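Local coordinates for protein putative oxidoreductase molybdopterin-binding subunit (Sulfolobus tokodaii, PDB 4ZOH) that probably catalyses oxidation of an aldehyde or related substrate as the molybdopterin cytosine dinucleotide-binding subunit of an oxidoreductase of the xanthine dehydrogenase family, at residues 165-170 and 246-251. Numbering follows the deposited sequence.
Sequences LETRGA and TEEFIS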
loop_
_atom_site.group_PDB
_atom_site.type_symbol
_atom_site.label_atom_id
_atom_site.label_comp_id
_atom_site.label_asym_id
_atom_site.label_seq_id
_atom_site.Cartn_x
_atom_site.Cartn_y
_atom_site.Cartn_z
ATOM N N LEU A 165 16.299 -7.010 -15.832
ATOM C CA LEU A 165 15.686 -5.752 -16.355
ATOM C C LEU A 165 15.110 -4.871 -15.241
ATOM O O LEU A 165 14.996 -3.658 -15.423
ATOM C CB LEU A 165 14.533 -6.109 -17.297
ATOM C CG LEU A 165 14.511 -5.587 -18.717
ATOM C CD1 LEU A 165 13.003 -5.506 -18.853
ATOM C CD2 LEU A 165 15.088 -4.213 -19.058
ATOM N N GLU A 166 14.664 -5.469 -14.151
ATOM C CA GLU A 166 14.411 -4.685 -12.928
ATOM C C GLU A 166 15.662 -4.750 -12.020
ATOM O O GLU A 166 16.125 -5.857 -11.606
ATOM C CB GLU A 166 13.185 -5.195 -12.099
ATOM C CG GLU A 166 12.819 -4.258 -10.925
ATOM C CD GLU A 166 12.230 -4.965 -9.715
ATOM O OE1 GLU A 166 11.652 -4.282 -8.829
ATOM O OE2 GLU A 166 12.312 -6.220 -9.587
ATOM N N THR A 167 16.167 -3.575 -11.672
ATOM C CA THR A 167 17.233 -3.439 -10.628
ATOM C C THR A 167 16.771 -3.863 -9.262
ATOM O O THR A 167 15.617 -4.214 -9.079
ATOM C CB THR A 167 17.742 -2.020 -10.486
ATOM O OG1 THR A 167 16.687 -1.192 -10.004
ATOM C CG2 THR A 167 18.229 -1.443 -11.857
ATOM N N ARG A 168 17.731 -3.948 -8.332
ATOM C CA ARG A 168 17.428 -4.044 -6.899
ATOM C C ARG A 168 16.478 -2.920 -6.568
ATOM O O ARG A 168 16.321 -1.958 -7.348
ATOM C CB ARG A 168 18.753 -3.865 -6.073
ATOM C CG ARG A 168 19.728 -5.030 -6.303
ATOM C CD ARG A 168 21.163 -4.659 -5.873
ATOM N NE ARG A 168 21.581 -3.416 -6.499
ATOM C CZ ARG A 168 22.546 -2.608 -6.056
ATOM N NH1 ARG A 168 22.769 -1.487 -6.731
ATOM N NH2 ARG A 168 23.295 -2.958 -4.986
ATOM N N GLY A 169 15.897 -2.984 -5.375
ATOM C CA GLY A 169 15.069 -1.843 -4.905
ATOM C C GLY A 169 14.411 -2.310 -3.646
ATOM O O GLY A 169 14.227 -3.547 -3.428
ATOM N N ALA A 170 14.005 -1.359 -2.820
ATOM C CA ALA A 170 13.472 -1.741 -1.520
ATOM C C ALA A 170 12.702 -0.594 -0.904
ATOM O O ALA A 170 12.860 0.591 -1.317
ATOM C CB ALA A 170 14.586 -2.182 -0.574
ATOM N N THR A 246 22.802 2.851 -14.163
ATOM C CA THR A 246 24.281 3.123 -13.995
ATOM C C THR A 246 24.785 2.609 -12.642
ATOM O O THR A 246 25.740 1.803 -12.568
ATOM C CB THR A 246 24.657 4.579 -14.265
ATOM O OG1 THR A 246 24.218 4.912 -15.585
ATOM C CG2 THR A 246 26.180 4.839 -14.154
ATOM N N GLU A 247 24.086 2.975 -11.576
ATOM C CA GLU A 247 24.416 2.437 -10.265
ATOM C C GLU A 247 24.428 0.926 -10.240
ATOM O O GLU A 247 25.349 0.292 -9.655
ATOM C CB GLU A 247 23.389 2.949 -9.215
ATOM C CG GLU A 247 23.612 4.433 -8.872
ATOM C CD GLU A 247 22.692 4.831 -7.737
ATOM O OE1 GLU A 247 23.008 4.579 -6.547
ATOM O OE2 GLU A 247 21.639 5.360 -8.071
ATOM N N GLU A 248 23.374 0.321 -10.827
ATOM C CA GLU A 248 23.238 -1.113 -10.749
ATOM C C GLU A 248 24.498 -1.715 -11.428
ATOM O O GLU A 248 25.147 -2.542 -10.861
ATOM C CB GLU A 248 21.930 -1.586 -11.479
ATOM C CG GLU A 248 21.598 -3.024 -11.142
ATOM C CD GLU A 248 21.000 -3.241 -9.757
ATOM O OE1 GLU A 248 20.446 -4.353 -9.575
ATOM O OE2 GLU A 248 21.060 -2.319 -8.827
ATOM N N PHE A 249 24.854 -1.236 -12.622
ATOM C CA PHE A 249 25.984 -1.821 -13.358
ATOM C C PHE A 249 27.267 -1.772 -12.564
ATOM O O PHE A 249 27.984 -2.730 -12.543
ATOM C CB PHE A 249 26.207 -1.102 -14.714
ATOM C CG PHE A 249 25.401 -1.701 -15.824
ATOM C CD1 PHE A 249 25.651 -3.022 -16.221
ATOM C CD2 PHE A 249 24.392 -0.961 -16.464
ATOM C CE1 PHE A 249 24.918 -3.626 -17.228
ATOM C CE2 PHE A 249 23.673 -1.545 -17.494
ATOM C CZ PHE A 249 23.923 -2.870 -17.885
ATOM N N ILE A 250 27.481 -0.650 -11.864
ATOM C CA ILE A 250 28.696 -0.385 -11.132
ATOM C C ILE A 250 28.781 -1.132 -9.787
ATOM O O ILE A 250 29.877 -1.432 -9.273
ATOM C CB ILE A 250 28.750 1.140 -11.094
ATOM C CG1 ILE A 250 29.518 1.630 -12.302
ATOM C CG2 ILE A 250 29.072 1.749 -9.767
ATOM C CD1 ILE A 250 29.212 3.070 -12.586
ATOM N N SER A 251 27.633 -1.484 -9.232
ATOM C CA SER A 251 27.620 -2.038 -7.875
ATOM C C SER A 251 27.071 -3.431 -7.709
ATOM O O SER A 251 27.101 -3.993 -6.608
ATOM C CB SER A 251 26.857 -1.058 -6.949
ATOM O OG SER A 251 25.543 -0.798 -7.416
#
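R168 and E248 form a buried salt bridge that ties the loop 165-170 to the helical segment 246-251. The carboxylate of E248 serves two parts of one residue: OE1 accepts a nearly straight hydrogen bond from the backbone N of R168 at 3.0 Å. OE2 takes the side chain, with NE of R168 at 2.6 Å and NH1 of R168 at 2.8 Å. NE and NH1 approach OE2 from the same face of the carboxylate, well out of its plane, yet OE2 lies in the plane of the guanidinium; the two groups are turned 56° apart. Glutamate suits this place because its chain, with CG anti to the backbone N (chi1 -167°) and a bend at chi2, reaches the loop with both oxygens. Arginine has donors to spare, and its NH2 makes a salt bridge with E224.

T167 closes the tight part: its methyl CG2 packs 3.7 Å from CB of E248, and its hydroxyl OG1 hydrogen-bonds to O of R168. The S251 end is looser. Small serine sets a hydroxyl beside NH1 of R168, but OG receives only a weak, bent bond (122°), although no touching residue is exposed to solvent. E247 turns instead to R38 and Y92. In the molybdopterin cofactor-binding region, the contact joins the loop between strands 149-161 and 170-174 to helix 245-251, with R38 of strand 32-38 and E224 of helix 223-235 alongside.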